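Local coordinates for putative reductase (PDB 5J6C), which probably reduces nitro compounds, perhaps including the antibiotic metronidazole, as an FMN-dependent nitroreductase, at residues 33-38 with 183-188; 46-51 with 176-181. All blocks are in the same frame, centred on the assembly; numbering follows the deposited sequence.

Interaction 1 (33-38 with 183-188); sequences LKKRRS and KKAYND. With FMN (flavin mononucleotide), chain C.
Arg37, Tyr186 and Lys34 carry most of the 542 Å² that segments 33-38 and 183-188 bury against each other. The Arg37 side chain packs its CB and CG on Lys183 CB, CB at 3.6 Å, and CG also lies against Lys184 O. Bends at both chi2 (-65°) and chi3 then bring its guanidinium between that backbone carbonyl and the FMN phosphate. NH1 donates to Lys184 O at 2.8 Å, within the carbonyl plane and on a lone pair, while NE and NH2 both donate to FMN O2P, NE at 3.0 Å. Lys183 CD sits over one guanidinium face.

The Tyr186 ring crosses the Arg37 side chain at about a right angle, and its CE2 lies 3.6 Å from Arg37 CD. Tyr186 N donates to Lys34 O (2.8 Å, 164° at the hydrogen), which joins the two segments through their backbones. Beyond CG the Lys34 chain is extended and runs past Tyr186 O to Asp188, where NZ forms a salt bridge with OD1 at 2.9 Å, arriving from above the carboxylate plane. Asp188 OD1 has a second partner, Lys57 of the second subunit, so this end of the contact lies at the dimer interface.

Arg36 NH1 and Ser38 OG both donate to FMN O1P, and Ser38 N reaches O2P at 2.7 Å. A water joins Ser38 O, Lys183 NZ and O2P. Cationic side chains and a backbone N-H converging on one phosphate, next to the subunit boundary, make up the phosphate end of the FMN pocket, as in dimeric flavin nitroreductases.

Interaction 2 (46-51 with 176-181); sequences EVEKEK and IGYSDE
A single phenol oxygen, Tyr178 OH, is gripped by two side chains of opposite charge, Glu48 and Lys51, and carries nearly all the polar contact between segments 46-51 and 176-181. The site lies where strand 168-177 of the antiparallel sheet runs out beside the start of helix 49-60, in the nitroreductase fold; Glu48 occupies the N-cap position of that helix.

The hydroxyl donates to Glu48 OE2 at 2.8 Å, on the syn lone pair, and accepts from Lys51 NZ at 2.9 Å. The use of both functions should fix the rotation of the O-H bond. Carboxylate and ring planes are only 19° apart, so Glu48 meets the tyrosine almost edge to edge. Glu48 gets there with CG between its backbone N and carbonyl carbon (chi1 64°) and a bend at chi2, which folds the carboxylate back toward the tyrosine. Lys51, by contrast, is extended beyond CG and crosses the Tyr178 side chain at about a right angle, its NZ meeting OH from near the ring plane. That ammonium also donates to Leu134 O, while its salt bridge to Glu48 OE1 is long, at 3.8 Å. The nearby lysine probably stabilises the carboxylate as an anion.

Beside this polar group lies a smaller apolar contact. Val47 rests against the end of the strand, and its neighbours Leu102 and Leu136 continue the packing; the total buried area is a modest 234 Å², to which Tyr178 and Val47 are the main contributors. Backbone bonds from Ile176 to Leu102 and from Gly177 to Gly137 pair this end of the strand with both neighbouring strands. In the apolar layer Val47 CG2 lies 3.8 Å from Gly177 CA and 4.4 Å from Ile176 CG2.

From the N terminus, the chain leaves helix 30-34 through 33-38, passes 46-51 into helix 49-60, and builds the sheet and most of the helices before returning along strand 168-177. Its end, 176-181, meets 46-51 in interaction 2, closing a loop of 124 intervening residues. The chain then continues to 183-188, which meets 33-38 in interaction 1 and closes a wider loop of 144 residues; the smaller loop therefore lies wholly within the larger, without crossing. Interaction 2 ties the start of helix 49-60 to the sheet; interaction 1 ties the end of helix 30-34 and the turn after it to the loop between strands 168-177 and 196-198. Ser38 O packs 4.1 Å from Glu181 OE2.

Interaction 1 (33-38 with 183-188)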
loop_
_atom_site.group_PDB
_atom_site.type_symbol
_atom_site.label_atom_id
_atom_site.label_comp_id
_atom_site.label_asym_id
_atom_site.label_seq_id
_atom_site.Cartn_x
_atom_site.Cartn_y
_atom_site.Cartn_z
ATOM N N LEU A 33 -5.083 11.220 -8.654
ATOM C CA LEU A 33 -4.957 9.776 -8.875
ATOM C C LEU A 33 -5.391 9.363 -10.276
ATOM O O LEU A 33 -4.867 8.381 -10.817
ATOM C CB LEU A 33 -5.771 8.998 -7.848
ATOM C CG LEU A 33 -5.263 8.996 -6.416
ATOM C CD1 LEU A 33 -6.260 8.220 -5.593
ATOM C CD2 LEU A 33 -3.857 8.377 -6.317
ATOM N N LYS A 34 -6.356 10.075 -10.870
ATOM C CA LYS A 34 -6.751 9.777 -12.243
ATOM C C LYS A 34 -5.603 9.983 -13.226
ATOM O O LYS A 34 -5.551 9.318 -14.269
ATOM C CB LYS A 34 -7.944 10.638 -12.650
ATOM C CG LYS A 34 -9.280 10.214 -12.059
ATOM C CD LYS A 34 -10.383 11.098 -12.621
ATOM C CE LYS A 34 -11.748 10.700 -12.113
ATOM N NZ LYS A 34 -12.779 11.677 -12.587
ATOM N N LYS A 35 -4.686 10.897 -12.925
ATOM C CA LYS A 35 -3.553 11.176 -13.796
ATOM C C LYS A 35 -2.326 10.317 -13.491
ATOM O O LYS A 35 -1.333 10.416 -14.217
ATOM C CB LYS A 35 -3.166 12.659 -13.707
ATOM C CG LYS A 35 -4.162 13.602 -14.372
ATOM C CD LYS A 35 -3.614 15.038 -14.474
ATOM C CE LYS A 35 -3.647 15.784 -13.138
ATOM N NZ LYS A 35 -2.446 15.548 -12.264
ATOM N N ARG A 36 -2.363 9.496 -12.433
ATOM C CA ARG A 36 -1.257 8.599 -12.094
ATOM C C ARG A 36 -1.316 7.360 -12.983
ATOM O O ARG A 36 -2.245 6.553 -12.867
ATOM C CB ARG A 36 -1.311 8.190 -10.621
ATOM C CG ARG A 36 -0.122 7.326 -10.219
ATOM C CD ARG A 36 -0.478 6.170 -9.263
ATOM N NE ARG A 36 -1.582 5.367 -9.782
ATOM C CZ ARG A 36 -1.462 4.397 -10.687
ATOM N NH1 ARG A 36 -0.272 4.066 -11.182
ATOM N NH2 ARG A 36 -2.555 3.760 -11.099
ATOM N N ARG A 37 -0.322 7.206 -13.863
ATOM C CA ARG A 37 -0.173 6.050 -14.745
ATOM C C ARG A 37 1.250 5.522 -14.628
ATOM O O ARG A 37 2.191 6.304 -14.487
ATOM C CB ARG A 37 -0.456 6.399 -16.211
ATOM C CG ARG A 37 -1.832 7.000 -16.473
ATOM C CD ARG A 37 -2.938 5.990 -16.170
ATOM N NE ARG A 37 -2.545 4.641 -16.571
ATOM C CZ ARG A 37 -2.613 4.179 -17.816
ATOM N NH1 ARG A 37 -3.072 4.953 -18.793
ATOM N NH2 ARG A 37 -2.220 2.938 -18.087
ATOM N N SER A 38 1.408 4.201 -14.690
ATOM C CA SER A 38 2.742 3.615 -14.602
ATOM C C SER A 38 3.569 3.968 -15.835
ATOM O O SER A 38 3.102 3.878 -16.972
ATOM C CB SER A 38 2.667 2.092 -14.443
ATOM O OG SER A 38 2.078 1.738 -13.205
ATOM N N LYS A 183 0.447 8.792 -21.574
ATOM C CA LYS A 183 -0.459 7.839 -20.953
ATOM C C LYS A 183 -1.776 8.530 -20.660
ATOM O O LYS A 183 -1.793 9.590 -20.034
ATOM C CB LYS A 183 0.141 7.269 -19.664
ATOM C CG LYS A 183 1.287 6.321 -19.883
ATOM C CD LYS A 183 0.788 4.912 -20.171
ATOM C CE LYS A 183 1.950 3.948 -20.326
ATOM N NZ LYS A 183 1.509 2.527 -20.555
ATOM N N LYS A 184 -2.868 7.924 -21.109
ATOM C CA LYS A 184 -4.195 8.479 -20.873
ATOM C C LYS A 184 -4.580 8.426 -19.397
ATOM O O LYS A 184 -4.373 7.418 -18.714
ATOM C CB LYS A 184 -5.231 7.713 -21.686
ATOM C CG LYS A 184 -5.446 8.237 -23.082
ATOM C CD LYS A 184 -6.319 7.286 -23.915
ATOM C CE LYS A 184 -7.699 7.035 -23.291
ATOM N NZ LYS A 184 -7.717 5.962 -22.246
ATOM N N ALA A 185 -5.184 9.511 -18.920
ATOM C CA ALA A 185 -5.713 9.565 -17.567
ATOM C C ALA A 185 -6.962 8.697 -17.428
ATOM O O ALA A 185 -7.696 8.449 -18.389
ATOM C CB ALA A 185 -6.044 11.006 -17.182
ATOM N N TYR A 186 -7.200 8.243 -16.203
ATOM C CA TYR A 186 -8.368 7.428 -15.910
ATOM C C TYR A 186 -9.651 8.257 -15.969
ATOM O O TYR A 186 -9.657 9.466 -15.728
ATOM C CB TYR A 186 -8.231 6.772 -14.533
ATOM C CG TYR A 186 -7.320 5.545 -14.513
ATOM C CD1 TYR A 186 -7.692 4.365 -15.158
ATOM C CD2 TYR A 186 -6.100 5.571 -13.847
ATOM C CE1 TYR A 186 -6.863 3.246 -15.142
ATOM C CE2 TYR A 186 -5.268 4.471 -13.827
ATOM C CZ TYR A 186 -5.653 3.311 -14.480
ATOM O OH TYR A 186 -4.825 2.211 -14.457
ATOM N N ASN A 187 -10.741 7.571 -16.276
ATOM C CA ASN A 187 -12.080 8.107 -16.447
ATOM C C ASN A 187 -12.958 7.704 -15.272
ATOM O O ASN A 187 -12.737 6.656 -14.663
ATOM C CB ASN A 187 -12.708 7.527 -17.720
ATOM C CG ASN A 187 -13.281 8.565 -18.587
ATOM O OD1 ASN A 187 -12.633 9.570 -18.858
ATOM N ND2 ASN A 187 -14.526 8.360 -19.020
ATOM N N ASP A 188 -13.999 8.503 -14.995
ATOM C CA ASP A 188 -15.068 8.022 -14.124
ATOM C C ASP A 188 -15.580 6.676 -14.610
ATOM O O ASP A 188 -15.878 5.785 -13.808
ATOM C CB ASP A 188 -16.228 9.022 -14.069
ATOM C CG ASP A 188 -16.022 10.112 -13.033
ATOM O OD1 ASP A 188 -15.099 9.991 -12.214
ATOM O OD2 ASP A 188 -16.791 11.093 -13.034
HETATM N N1 FMN C . 4.441 -3.298 -13.925
HETATM C C2 FMN C . 5.497 -3.918 -14.571
HETATM O O2 FMN C . 5.853 -3.547 -15.679
HETATM N N3 FMN C . 6.175 -4.963 -13.981
HETATM C C4 FMN C . 5.793 -5.422 -12.737
HETATM O O4 FMN C . 6.379 -6.356 -12.193
HETATM C C4A FMN C . 4.724 -4.823 -12.093
HETATM N N5 FMN C . 4.367 -5.291 -10.851
HETATM C C5A FMN C . 3.340 -4.686 -10.177
HETATM C C6 FMN C . 2.989 -5.175 -8.926
HETATM C C7 FMN C . 1.965 -4.583 -8.232
HETATM C C7M FMN C . 1.594 -5.101 -6.878
HETATM C C8 FMN C . 1.287 -3.521 -8.785
HETATM C C8M FMN C . 0.182 -2.886 -8.015
HETATM C C9 FMN C . 1.623 -3.028 -10.032
HETATM C C9A FMN C . 2.660 -3.621 -10.740
HETATM N N10 FMN C . 3.018 -3.154 -11.997
HETATM C C10 FMN C . 4.055 -3.754 -12.681
HETATM C "C1'" FMN C . 2.284 -1.997 -12.612
HETATM C "C2'" FMN C . 0.925 -2.430 -13.181
HETATM O "O2'" FMN C . 1.085 -3.036 -14.451
HETATM C "C3'" FMN C . -0.015 -1.223 -13.263
HETATM O "O3'" FMN C . -0.047 -0.587 -12.008
HETATM C "C4'" FMN C . -1.441 -1.621 -13.654
HETATM O "O4'" FMN C . -1.413 -2.213 -14.936
HETATM C "C5'" FMN C . -2.364 -0.400 -13.653
HETATM O "O5'" FMN C . -1.912 0.493 -14.647
HETATM P P FMN C . -1.434 1.976 -14.247
HETATM O O1P FMN C . -0.499 1.893 -13.060
HETATM O O2P FMN C . -0.710 2.630 -15.403
HETATM O O3P FMN C . -2.671 2.750 -13.867
HETATM O O HOH W 1 -15.477 13.319 -11.759
HETATM O O HOH W 2 1.016 2.195 -17.742
#

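Interaction 2 (46-51 with 176-181)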
loop_
_atom_site.group_PDB
_atom_site.type_symbol
_atom_site.label_atom_id
_atom_site.label_comp_id
_atom_site.label_asym_id
_atom_site.label_seq_id
_atom_site.Cartn_x
_atom_site.Cartn_y
_atom_site.Cartn_z
ATOM N N GLU A 46 18.664 12.904 -14.961
ATOM C CA GLU A 46 18.769 12.495 -13.569
ATOM C C GLU A 46 17.583 13.038 -12.770
ATOM O O GLU A 46 17.002 14.071 -13.113
ATOM C CB GLU A 46 20.094 12.993 -12.978
ATOM C CG GLU A 46 20.509 12.288 -11.697
ATOM C CD GLU A 46 21.630 12.997 -10.960
ATOM O OE1 GLU A 46 21.795 14.225 -11.161
ATOM O OE2 GLU A 46 22.344 12.319 -10.180
ATOM N N VAL A 47 17.197 12.328 -11.711
ATOM C CA VAL A 47 16.190 12.843 -10.785
ATOM C C VAL A 47 16.913 13.688 -9.744
ATOM O O VAL A 47 17.793 13.191 -9.036
ATOM C CB VAL A 47 15.383 11.707 -10.132
ATOM C CG1 VAL A 47 14.566 12.236 -8.955
ATOM C CG2 VAL A 47 14.456 11.057 -11.162
ATOM N N GLU A 48 16.574 14.977 -9.674
ATOM C CA GLU A 48 17.397 15.894 -8.899
ATOM C C GLU A 48 17.237 15.620 -7.414
ATOM O O GLU A 48 16.205 15.109 -6.963
ATOM C CB GLU A 48 17.065 17.359 -9.208
ATOM C CG GLU A 48 15.665 17.813 -8.830
ATOM C CD GLU A 48 14.712 17.698 -9.985
ATOM O OE1 GLU A 48 13.840 18.579 -10.143
ATOM O OE2 GLU A 48 14.855 16.726 -10.759
ATOM N N LYS A 49 18.284 15.973 -6.661
ATOM C CA LYS A 49 18.406 15.551 -5.270
ATOM C C LYS A 49 17.231 16.039 -4.442
ATOM O O LYS A 49 16.746 15.323 -3.550
ATOM C CB LYS A 49 19.728 16.055 -4.690
ATOM C CG LYS A 49 19.758 16.161 -3.175
ATOM C CD LYS A 49 20.544 17.405 -2.727
ATOM C CE LYS A 49 20.286 17.743 -1.264
ATOM N NZ LYS A 49 20.366 16.514 -0.422
ATOM N N GLU A 50 16.735 17.239 -4.749
ATOM C CA GLU A 50 15.646 17.818 -3.973
ATOM C C GLU A 50 14.353 17.013 -4.113
ATOM O O GLU A 50 13.540 16.982 -3.182
ATOM C CB GLU A 50 15.450 19.276 -4.404
ATOM C CG GLU A 50 14.124 19.889 -4.043
ATOM C CD GLU A 50 13.106 19.789 -5.168
ATOM O OE1 GLU A 50 13.474 20.017 -6.344
ATOM O OE2 GLU A 50 11.925 19.491 -4.874
ATOM N N LYS A 51 14.140 16.363 -5.262
ATOM C CA LYS A 51 12.954 15.528 -5.431
ATOM C C LYS A 51 13.154 14.153 -4.805
ATOM O O LYS A 51 12.244 13.637 -4.150
ATOM C CB LYS A 51 12.596 15.400 -6.912
ATOM C CG LYS A 51 12.019 16.673 -7.519
ATOM C CD LYS A 51 11.468 16.476 -8.943
ATOM C CE LYS A 51 10.941 17.817 -9.490
ATOM N NZ LYS A 51 10.227 17.753 -10.796
ATOM N N ILE A 176 11.953 5.179 -11.144
ATOM C CA ILE A 176 11.499 6.566 -11.053
ATOM C C ILE A 176 12.240 7.396 -12.099
ATOM O O ILE A 176 13.417 7.154 -12.371
ATOM C CB ILE A 176 11.736 7.130 -9.633
ATOM C CG1 ILE A 176 11.071 6.232 -8.571
ATOM C CG2 ILE A 176 11.265 8.597 -9.515
ATOM C CD1 ILE A 176 11.346 6.667 -7.138
ATOM N N GLY A 177 11.558 8.371 -12.682
ATOM C CA GLY A 177 12.199 9.274 -13.618
ATOM C C GLY A 177 11.164 10.100 -14.346
ATOM O O GLY A 177 9.954 9.936 -14.150
ATOM N N TYR A 178 11.670 11.009 -15.187
ATOM C CA TYR A 178 10.801 11.848 -16.002
ATOM C C TYR A 178 10.257 11.048 -17.175
ATOM O O TYR A 178 11.012 10.375 -17.885
ATOM C CB TYR A 178 11.549 13.084 -16.491
ATOM C CG TYR A 178 11.808 14.068 -15.378
ATOM C CD1 TYR A 178 13.027 14.080 -14.700
ATOM C CD2 TYR A 178 10.824 14.962 -14.978
ATOM C CE1 TYR A 178 13.259 14.975 -13.662
ATOM C CE2 TYR A 178 11.045 15.854 -13.951
ATOM C CZ TYR A 178 12.265 15.857 -13.292
ATOM O OH TYR A 178 12.490 16.752 -12.263
ATOM N N SER A 179 8.945 11.119 -17.368
ATOM C CA SER A 179 8.279 10.253 -18.330
ATOM C C SER A 179 8.650 10.621 -19.762
ATOM O O SER A 179 8.732 11.799 -20.120
ATOM C CB SER A 179 6.766 10.334 -18.154
ATOM O OG SER A 179 6.112 9.696 -19.242
ATOM N N ASP A 180 8.857 9.600 -20.588
ATOM C CA ASP A 180 9.065 9.793 -22.020
ATOM C C ASP A 180 8.033 9.003 -22.819
ATOM O O ASP A 180 8.298 8.561 -23.939
ATOM C CB ASP A 180 10.493 9.417 -22.419
ATOM C CG ASP A 180 10.881 9.927 -23.816
ATOM O OD1 ASP A 180 11.642 9.213 -24.495
ATOM O OD2 ASP A 180 10.430 11.018 -24.235
ATOM N N GLU A 181 6.839 8.838 -22.256
ATOM C CA GLU A 181 5.742 8.218 -22.973
ATOM C C GLU A 181 4.435 8.818 -22.493
ATOM O O GLU A 181 4.298 9.211 -21.330
ATOM C CB GLU A 181 5.743 6.694 -22.801
ATOM C CG GLU A 181 5.745 6.205 -21.365
ATOM C CD GLU A 181 5.737 4.683 -21.283
ATOM O OE1 GLU A 181 5.826 4.020 -22.340
ATOM O OE2 GLU A 181 5.618 4.148 -20.164
#